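Local coordinates for protein cytosolic phospholipase A2 delta (Homo sapiens, PDB 5IZ5) that hydrolyses glycerophospholipids at the sn-2 position in a calcium-dependent manner, releasing fatty acids with a preference for linoleic acid, at residues K398-Y412 against L431-Q443. The protein carries 3 engineered substitutions. Sequence-based numbering, arbitrary orientation.
Sequences KSKLEVFSPERLASY and LWALVLESMLHGQ. With SO4 (sulfate ion), chain M.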
ATOM      1  N   LYS B 398      20.121 -18.209 -18.373  1.00 54.24           N
ATOM      2  CA  LYS B 398      19.770 -19.624 -18.184  1.00 53.81           C
ATOM      3  C   LYS B 398      18.358 -19.938 -18.678  1.00 51.33           C
ATOM      4  O   LYS B 398      17.492 -19.061 -18.714  1.00 49.78           O
ATOM      5  CB  LYS B 398      19.901 -20.024 -16.711  1.00 54.86           C
ATOM      6  CG  LYS B 398      18.774 -19.501 -15.835  1.00 55.69           C
ATOM      7  CD  LYS B 398      19.088 -19.631 -14.357  1.00 55.41           C
ATOM      8  CE  LYS B 398      18.040 -18.912 -13.522  1.00 54.61           C
ATOM      9  NZ  LYS B 398      18.010 -19.427 -12.130  1.00 54.10           N
ATOM     10  N   SER B 399      18.137 -21.196 -19.044  1.00 50.57           N
ATOM     11  CA  SER B 399      16.840 -21.634 -19.561  1.00 52.61           C
ATOM     12  C   SER B 399      15.770 -21.589 -18.477  1.00 52.47           C
ATOM     13  O   SER B 399      15.937 -22.161 -17.406  1.00 50.88           O
ATOM     14  CB  SER B 399      16.925 -23.055 -20.121  1.00 52.78           C
ATOM     15  OG  SER B 399      15.631 -23.564 -20.408  1.00 53.52           O
ATOM     16  N   LYS B 400      14.667 -20.921 -18.775  1.00 53.80           N
ATOM     17  CA  LYS B 400      13.567 -20.799 -17.835  1.00 57.42           C
ATOM     18  C   LYS B 400      12.570 -21.939 -17.955  1.00 60.27           C
ATOM     19  O   LYS B 400      11.607 -21.984 -17.200  1.00 64.23           O
ATOM     20  CB  LYS B 400      12.868 -19.450 -17.999  1.00 57.27           C
ATOM     21  CG  LYS B 400      13.818 -18.266 -17.876  1.00 57.19           C
ATOM     22  CD  LYS B 400      14.598 -18.289 -16.565  1.00 56.28           C
ATOM     23  CE  LYS B 400      15.350 -16.992 -16.316  1.00 55.92           C
ATOM     24  NZ  LYS B 400      16.330 -16.686 -17.396  1.00 56.69           N
ATOM     25  N   LEU B 401      12.803 -22.872 -18.873  1.00 58.53           N
ATOM     26  CA  LEU B 401      12.016 -24.082 -18.905  1.00 58.54           C
ATOM     27  C   LEU B 401      12.650 -25.109 -17.984  1.00 57.24           C
ATOM     28  O   LEU B 401      11.946 -25.770 -17.224  1.00 57.83           O
ATOM     29  CB  LEU B 401      11.879 -24.617 -20.332  1.00 59.78           C
ATOM     30  CG  LEU B 401      11.222 -23.637 -21.310  1.00 60.80           C
ATOM     31  CD1 LEU B 401      11.301 -24.179 -22.728  1.00 61.62           C
ATOM     32  CD2 LEU B 401       9.780 -23.330 -20.926  1.00 60.40           C
ATOM     33  N   GLU B 402      13.975 -25.222 -18.020  1.00 56.55           N
ATOM     34  CA  GLU B 402      14.678 -26.196 -17.179  1.00 58.61           C
ATOM     35  C   GLU B 402      14.788 -25.743 -15.712  1.00 55.67           C
ATOM     36  O   GLU B 402      15.030 -26.567 -14.835  1.00 55.94           O
ATOM     37  CB  GLU B 402      16.044 -26.558 -17.778  1.00 62.21           C
ATOM     38  CG  GLU B 402      17.169 -25.633 -17.411  1.00 65.72           C
ATOM     39  CD  GLU B 402      18.453 -25.891 -18.181  1.00 68.29           C
ATOM     40  OE1 GLU B 402      18.457 -26.715 -19.123  1.00 69.94           O
ATOM     41  OE2 GLU B 402      19.470 -25.258 -17.835  1.00 70.01           O
ATOM     42  N   VAL B 403      14.587 -24.453 -15.438  1.00 53.37           N
ATOM     43  CA  VAL B 403      14.583 -23.951 -14.056  1.00 53.28           C
ATOM     44  C   VAL B 403      13.425 -24.586 -13.273  1.00 51.15           C
ATOM     45  O   VAL B 403      13.551 -24.854 -12.072  1.00 50.13           O
ATOM     46  CB  VAL B 403      14.501 -22.399 -14.003  1.00 54.47           C
ATOM     47  CG1 VAL B 403      14.151 -21.913 -12.612  1.00 56.47           C
ATOM     48  CG2 VAL B 403      15.824 -21.756 -14.405  1.00 56.32           C
ATOM     49  N   PHE B 404      12.321 -24.860 -13.969  1.00 50.16           N
ATOM     50  CA  PHE B 404      11.152 -25.517 -13.379  1.00 49.99           C
ATOM     51  C   PHE B 404      11.284 -27.040 -13.376  1.00 47.26           C
ATOM     52  O   PHE B 404      10.474 -27.774 -13.933  1.00 46.79           O
ATOM     53  CB  PHE B 404       9.884 -25.029 -14.077  1.00 50.28           C
ATOM     54  CG  PHE B 404       9.771 -23.531 -14.083  1.00 51.44           C
ATOM     55  CD1 PHE B 404       9.849 -22.832 -12.888  1.00 53.06           C
ATOM     56  CD2 PHE B 404       9.637 -22.813 -15.261  1.00 53.86           C
ATOM     57  CE1 PHE B 404       9.777 -21.452 -12.857  1.00 53.44           C
ATOM     58  CE2 PHE B 404       9.560 -21.427 -15.238  1.00 55.36           C
ATOM     59  CZ  PHE B 404       9.634 -20.746 -14.037  1.00 54.13           C
ATOM     60  N   SER B 405      12.344 -27.483 -12.717  1.00 47.40           N
ATOM     61  CA  SER B 405      12.600 -28.889 -12.435  1.00 46.11           C
ATOM     62  C   SER B 405      11.528 -29.462 -11.501  1.00 44.79           C
ATOM     63  O   SER B 405      10.850 -28.704 -10.799  1.00 42.25           O
ATOM     64  CB  SER B 405      13.972 -29.016 -11.765  1.00 47.11           C
ATOM     65  OG  SER B 405      13.961 -28.402 -10.480  1.00 47.99           O
ATOM     66  N   PRO B 406      11.384 -30.797 -11.480  1.00 43.22           N
ATOM     67  CA  PRO B 406      10.494 -31.435 -10.516  1.00 43.94           C
ATOM     68  C   PRO B 406      10.815 -31.089  -9.058  1.00 43.62           C
ATOM     69  O   PRO B 406       9.893 -30.873  -8.280  1.00 42.77           O
ATOM     70  CB  PRO B 406      10.705 -32.930 -10.779  1.00 44.31           C
ATOM     71  CG  PRO B 406      11.099 -32.995 -12.216  1.00 44.73           C
ATOM     72  CD  PRO B 406      11.942 -31.772 -12.437  1.00 44.23           C
ATOM     73  N   GLU B 407      12.098 -31.038  -8.696  1.00 44.58           N
ATOM     74  CA  GLU B 407      12.499 -30.640  -7.335  1.00 45.20           C
ATOM     75  C   GLU B 407      11.991 -29.236  -7.011  1.00 41.99           C
ATOM     76  O   GLU B 407      11.448 -28.987  -5.930  1.00 41.88           O
ATOM     77  CB  GLU B 407      14.029 -30.700  -7.176  1.00 48.30           C
ATOM     78  CG  GLU B 407      14.575 -30.352  -5.769  1.00 49.62           C
ATOM     79  CD  GLU B 407      14.796 -31.568  -4.883  1.00 51.73           C
ATOM     80  OE1 GLU B 407      15.659 -32.396  -5.226  1.00 53.83           O
ATOM     81  OE2 GLU B 407      14.130 -31.705  -3.832  1.00 53.74           O
ATOM     82  N   ARG B 408      12.163 -28.325  -7.959  1.00 41.79           N
ATOM     83  CA  ARG B 408      11.757 -26.940  -7.780  1.00 41.53           C
ATOM     84  C   ARG B 408      10.234 -26.791  -7.661  1.00 40.45           C
ATOM     85  O   ARG B 408       9.728 -26.110  -6.767  1.00 39.79           O
ATOM     86  CB  ARG B 408      12.340 -26.078  -8.898  1.00 45.26           C
ATOM     87  CG  ARG B 408      13.715 -25.531  -8.551  1.00 48.29           C
ATOM     88  CD  ARG B 408      13.951 -24.089  -8.943  1.00 49.79           C
ATOM     89  NE  ARG B 408      15.374 -23.721  -8.893  1.00 53.03           N
ATOM     90  CZ  ARG B 408      16.256 -24.058  -9.831  1.00 55.25           C
ATOM     91  NH1 ARG B 408      15.876 -24.770 -10.891  1.00 57.97           N
ATOM     92  NH2 ARG B 408      17.528 -23.693  -9.709  1.00 55.22           N
ATOM     93  N   LEU B 409       9.501 -27.463  -8.543  1.00 38.21           N
ATOM     94  CA  LEU B 409       8.046 -27.421  -8.514  1.00 36.55           C
ATOM     95  C   LEU B 409       7.491 -28.008  -7.210  1.00 34.95           C
ATOM     96  O   LEU B 409       6.569 -27.442  -6.606  1.00 34.25           O
ATOM     97  CB  LEU B 409       7.494 -28.151  -9.735  1.00 36.62           C
ATOM     98  CG  LEU B 409       7.781 -27.448 -11.076  1.00 37.40           C
ATOM     99  CD1 LEU B 409       7.371 -28.361 -12.217  1.00 38.96           C
ATOM    100  CD2 LEU B 409       7.102 -26.091 -11.219  1.00 37.53           C
ATOM    101  N   ALA B 410       8.085 -29.110  -6.762  1.00 34.71           N
ATOM    102  CA  ALA B 410       7.741 -29.719  -5.478  1.00 35.20           C
ATOM    103  C   ALA B 410       7.991 -28.753  -4.314  1.00 35.65           C
ATOM    104  O   ALA B 410       7.163 -28.643  -3.404  1.00 35.84           O
ATOM    105  CB  ALA B 410       8.534 -30.996  -5.270  1.00 35.16           C
ATOM    106  N   SER B 411       9.119 -28.046  -4.355  1.00 36.19           N
ATOM    107  CA  SER B 411       9.446 -27.046  -3.332  1.00 37.67           C
ATOM    108  C   SER B 411       8.418 -25.930  -3.294  1.00 37.82           C
ATOM    109  O   SER B 411       8.058 -25.471  -2.211  1.00 36.85           O
ATOM    110  CB  SER B 411      10.834 -26.443  -3.565  1.00 37.54           C
ATOM    111  OG  SER B 411      11.807 -27.463  -3.575  1.00 40.28           O
ATOM    112  N   TYR B 412       7.945 -25.482  -4.459  1.00 37.41           N
ATOM    113  CA  TYR B 412       6.920 -24.446  -4.479  1.00 37.67           C
ATOM    114  C   TYR B 412       5.681 -24.939  -3.752  1.00 37.93           C
ATOM    115  O   TYR B 412       5.115 -24.245  -2.894  1.00 39.26           O
ATOM    116  CB  TYR B 412       6.499 -24.034  -5.903  1.00 39.05           C
ATOM    117  CG  TYR B 412       7.529 -23.388  -6.795  1.00 39.44           C
ATOM    118  CD1 TYR B 412       8.722 -22.867  -6.289  1.00 39.35           C
ATOM    119  CD2 TYR B 412       7.284 -23.270  -8.163  1.00 38.97           C
ATOM    120  CE1 TYR B 412       9.645 -22.272  -7.127  1.00 39.32           C
ATOM    121  CE2 TYR B 412       8.199 -22.674  -9.004  1.00 39.93           C
ATOM    122  CZ  TYR B 412       9.375 -22.172  -8.479  1.00 40.77           C
ATOM    123  OH  TYR B 412      10.294 -21.586  -9.307  1.00 40.45           O
ATOM    124  N   LEU B 431       2.699 -17.307  -5.796  1.00 36.44           N
ATOM    125  CA  LEU B 431       3.387 -18.191  -6.738  1.00 35.67           C
ATOM    126  C   LEU B 431       4.415 -17.399  -7.530  1.00 34.61           C
ATOM    127  O   LEU B 431       5.515 -17.878  -7.780  1.00 34.21           O
ATOM    128  CB  LEU B 431       2.413 -18.867  -7.699  1.00 36.43           C
ATOM    129  CG  LEU B 431       3.068 -19.820  -8.702  1.00 36.23           C
ATOM    130  CD1 LEU B 431       3.830 -20.941  -8.009  1.00 37.16           C
ATOM    131  CD2 LEU B 431       2.023 -20.395  -9.642  1.00 38.46           C
ATOM    132  N   TRP B 432       4.035 -16.197  -7.945  1.00 34.83           N
ATOM    133  CA  TRP B 432       4.929 -15.334  -8.703  1.00 34.67           C
ATOM    134  C   TRP B 432       6.189 -15.020  -7.896  1.00 34.95           C
ATOM    135  O   TRP B 432       7.290 -15.000  -8.448  1.00 32.35           O
ATOM    136  CB  TRP B 432       4.195 -14.070  -9.123  1.00 35.19           C
ATOM    137  CG  TRP B 432       5.055 -13.001  -9.700  1.00 35.28           C
ATOM    138  CD1 TRP B 432       5.110 -11.707  -9.292  1.00 35.04           C
ATOM    139  CD2 TRP B 432       5.980 -13.123 -10.791  1.00 35.72           C
ATOM    140  NE1 TRP B 432       6.009 -11.012 -10.055  1.00 36.06           N
ATOM    141  CE2 TRP B 432       6.559 -11.856 -10.984  1.00 35.73           C
ATOM    142  CE3 TRP B 432       6.375 -14.181 -11.624  1.00 36.53           C
ATOM    143  CZ2 TRP B 432       7.507 -11.610 -11.981  1.00 35.39           C
ATOM    144  CZ3 TRP B 432       7.324 -13.937 -12.615  1.00 35.67           C
ATOM    145  CH2 TRP B 432       7.879 -12.661 -12.783  1.00 35.16           C
ATOM    146  N   ALA B 433       6.029 -14.848  -6.585  1.00 35.16           N
ATOM    147  CA  ALA B 433       7.169 -14.629  -5.699  1.00 35.99           C
ATOM    148  C   ALA B 433       8.184 -15.748  -5.798  1.00 36.04           C
ATOM    149  O   ALA B 433       9.380 -15.489  -5.936  1.00 35.53           O
ATOM    150  CB  ALA B 433       6.704 -14.473  -4.262  1.00 37.44           C
ATOM    151  N   LEU B 434       7.710 -16.991  -5.766  1.00 35.23           N
ATOM    152  CA  LEU B 434       8.606 -18.148  -5.757  1.00 35.47           C
ATOM    153  C   LEU B 434       9.257 -18.366  -7.118  1.00 36.30           C
ATOM    154  O   LEU B 434      10.433 -18.703  -7.215  1.00 34.60           O
ATOM    155  CB  LEU B 434       7.859 -19.410  -5.317  1.00 36.40           C
ATOM    156  CG  LEU B 434       7.183 -19.364  -3.940  1.00 36.84           C
ATOM    157  CD1 LEU B 434       6.375 -20.629  -3.707  1.00 37.42           C
ATOM    158  CD2 LEU B 434       8.204 -19.171  -2.834  1.00 37.22           C
ATOM    159  N   VAL B 435       8.474 -18.173  -8.169  1.00 37.12           N
ATOM    160  CA  VAL B 435       8.956 -18.314  -9.528  1.00 37.74           C
ATOM    161  C   VAL B 435       9.970 -17.225  -9.883  1.00 37.97           C
ATOM    162  O   VAL B 435      11.036 -17.517 -10.427  1.00 38.21           O
ATOM    163  CB  VAL B 435       7.764 -18.270 -10.501  1.00 38.71           C
ATOM    164  CG1 VAL B 435       8.216 -18.000 -11.930  1.00 39.72           C
ATOM    165  CG2 VAL B 435       6.971 -19.564 -10.399  1.00 38.66           C
ATOM    166  N   LEU B 436       9.627 -15.984  -9.567  1.00 37.91           N
ATOM    167  CA  LEU B 436      10.527 -14.862  -9.781  1.00 38.83           C
ATOM    168  C   LEU B 436      11.838 -15.087  -9.029  1.00 40.09           C
ATOM    169  O   LEU B 436      12.913 -14.896  -9.590  1.00 37.47           O
ATOM    170  CB  LEU B 436       9.878 -13.557  -9.322  1.00 38.69           C
ATOM    171  CG  LEU B 436      10.737 -12.300  -9.400  1.00 40.42           C
ATOM    172  CD1 LEU B 436      11.179 -12.028 -10.833  1.00 41.35           C
ATOM    173  CD2 LEU B 436       9.977 -11.112  -8.833  1.00 41.69           C
ATOM    174  N   GLU B 437      11.735 -15.525  -7.774  1.00 39.51           N
ATOM    175  CA  GLU B 437      12.913 -15.831  -6.972  1.00 39.90           C
ATOM    176  C   GLU B 437      13.797 -16.862  -7.660  1.00 40.31           C
ATOM    177  O   GLU B 437      15.015 -16.706  -7.710  1.00 39.22           O
ATOM    178  CB  GLU B 437      12.512 -16.341  -5.585  1.00 39.24           C
ATOM    179  CG  GLU B 437      13.683 -16.529  -4.633  1.00 39.45           C
ATOM    180  CD  GLU B 437      13.255 -17.003  -3.258  1.00 39.09           C
ATOM    181  OE1 GLU B 437      12.508 -18.000  -3.166  1.00 38.16           O
ATOM    182  OE2 GLU B 437      13.660 -16.374  -2.260  1.00 39.94           O
ATOM    183  N   SER B 438      13.174 -17.920  -8.172  1.00 42.11           N
ATOM    184  CA  SER B 438      13.880 -18.970  -8.914  1.00 43.31           C
ATOM    185  C   SER B 438      14.586 -18.434 -10.177  1.00 44.24           C
ATOM    186  O   SER B 438      15.699 -18.859 -10.503  1.00 42.54           O
ATOM    187  CB  SER B 438      12.902 -20.106  -9.289  1.00 44.51           C
ATOM    188  OG  SER B 438      12.704 -20.999  -8.207  1.00 46.24           O
ATOM    189  N   MET B 439      13.948 -17.503 -10.881  1.00 44.26           N
ATOM    190  CA  MET B 439      14.513 -16.966 -12.118  1.00 46.19           C
ATOM    191  C   MET B 439      15.685 -16.024 -11.851  1.00 46.16           C
ATOM    192  O   MET B 439      16.694 -16.066 -12.562  1.00 46.78           O
ATOM    193  CB  MET B 439      13.433 -16.249 -12.934  1.00 48.13           C
ATOM    194  CG  MET B 439      12.349 -17.184 -13.440  1.00 50.16           C
ATOM    195  SD  MET B 439      11.029 -16.314 -14.306  1.00 54.33           S
ATOM    196  CE  MET B 439      11.338 -16.862 -15.965  1.00 54.33           C
ATOM    197  N   LEU B 440      15.547 -15.191 -10.824  1.00 44.86           N
ATOM    198  CA  LEU B 440      16.578 -14.216 -10.466  1.00 44.42           C
ATOM    199  C   LEU B 440      17.770 -14.855  -9.749  1.00 44.42           C
ATOM    200  O   LEU B 440      18.907 -14.419  -9.939  1.00 43.60           O
ATOM    201  CB  LEU B 440      15.976 -13.104  -9.594  1.00 44.61           C
ATOM    202  CG  LEU B 440      15.442 -11.829 -10.265  1.00 46.36           C
ATOM    203  CD1 LEU B 440      14.868 -12.066 -11.653  1.00 47.31           C
ATOM    204  CD2 LEU B 440      14.416 -11.148  -9.363  1.00 45.90           C
ATOM    205  N   HIS B 441      17.508 -15.861  -8.913  1.00 43.07           N
ATOM    206  CA  HIS B 441      18.568 -16.483  -8.101  1.00 43.33           C
ATOM    207  C   HIS B 441      18.753 -17.993  -8.150  1.00 43.72           C
ATOM    208  O   HIS B 441      19.769 -18.484  -7.667  1.00 43.30           O
ATOM    209  CB  HIS B 441      18.384 -16.097  -6.632  1.00 43.43           C
ATOM    210  CG  HIS B 441      18.024 -14.660  -6.416  1.00 44.40           C
ATOM    211  ND1 HIS B 441      18.968 -13.659  -6.339  1.00 44.68           N
ATOM    212  CD2 HIS B 441      16.823 -14.056  -6.248  1.00 44.21           C
ATOM    213  CE1 HIS B 441      18.364 -12.503  -6.135  1.00 43.79           C
ATOM    214  NE2 HIS B 441      17.062 -12.716  -6.074  1.00 42.81           N
ATOM    215  N   GLY B 442      17.792 -18.738  -8.680  1.00 43.87           N
ATOM    216  CA  GLY B 442      17.888 -20.200  -8.688  1.00 44.89           C
ATOM    217  C   GLY B 442      17.892 -20.880  -7.324  1.00 45.63           C
ATOM    218  O   GLY B 442      18.149 -22.080  -7.232  1.00 44.70           O
ATOM    219  N   GLN B 443      17.611 -20.121  -6.267  1.00 45.76           N
ATOM    220  CA  GLN B 443      17.494 -20.664  -4.919  1.00 45.19           C
ATOM    221  C   GLN B 443      16.691 -19.723  -4.027  1.00 43.79           C
ATOM    222  O   GLN B 443      16.424 -18.575  -4.391  1.00 41.67           O
ATOM    223  CB  GLN B 443      18.878 -20.861  -4.293  1.00 46.82           C
ATOM    224  CG  GLN B 443      19.693 -19.573  -4.190  1.00 49.18           C
ATOM    225  CD  GLN B 443      21.015 -19.760  -3.468  1.00 52.17           C
ATOM    226  OE1 GLN B 443      21.248 -20.777  -2.819  1.00 55.70           O
ATOM    227  NE2 GLN B 443      21.889 -18.771  -3.577  1.00 53.94           N
TER
HETATM  228  S   SO4 M 901      14.157 -20.682 -21.999  1.00123.32           S
HETATM  229  O1  SO4 M 901      15.443 -20.560 -22.726  1.00122.98           O
HETATM  230  O2  SO4 M 901      13.994 -19.539 -21.073  1.00121.18           O
HETATM  231  O3  SO4 M 901      13.042 -20.702 -22.969  1.00120.14           O
HETATM  232  O4  SO4 M 901      14.134 -21.943 -21.229  1.00123.30           O
HETATM  233  O   HOH W   1      15.109 -23.339  -6.173  1.00 54.98           O
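Tyr412 packs against helix 431-441 as a knob in the hole formed by Leu431, Leu434, Val435 and Ser438, joining segments 406-412 and 431-441 of the α/β-hydrolase catalytic domain, whose axes run roughly antiparallel at 146°. With CG anti to its carbonyl carbon (chi1 -64°), the ring slides past Leu434, whose CB makes an off-centre CH-pi contact, while Val435, crossing at about a right angle, sets CG2 3.6 Å from Tyr412 CE2. At the ring edge, in its plane, Tyr412 OH and Ser438 OG share a hydrogen bond of 2.7 Å. The same valine shows how one residue can serve two aromatic partners, its CG1 branch lying 3.7 Å from Phe404 CZ.

The C-terminal end of helix 431-441 illustrates how side chains can reach main-chain carbonyls there. Lys398, extended beyond CG, brings NZ within 2.9 Å of Ser438 O in the carbonyl plane, so this oxygen accepts both that ammonium and Gly442 N. Arg408 NH2 donates nearly straight (172°) to Gly442 O at 3.0 Å, the acceptor lying in the guanidinium plane. Its NH1 turns back to Val403 O, a second bond that probably limits the rotation of the guanidinium between the loop and the helix end. A leucine in place of Arg408 would probably leave Val403 O and Gly442 O without their arginine donors and the turn at Gly442 less firmly tied to the loop.

Farther along the loop, Lys400 lays its aliphatic chain obliquely across Met439, with Lys400 CG a tight 3.4 Å from Met439 CE; Lys400 NZ donates to the carbonyl oxygens of Lys398, His395 and Met775. Helix 588-593 adds Phe593 against Tyr412 and Leu431. A sulfate, probably from crystallisation, accepts from Lys400 N and Leu401 N. At the N-cap, Ser405 OG accepts from Arg408 N at 3.1 Å.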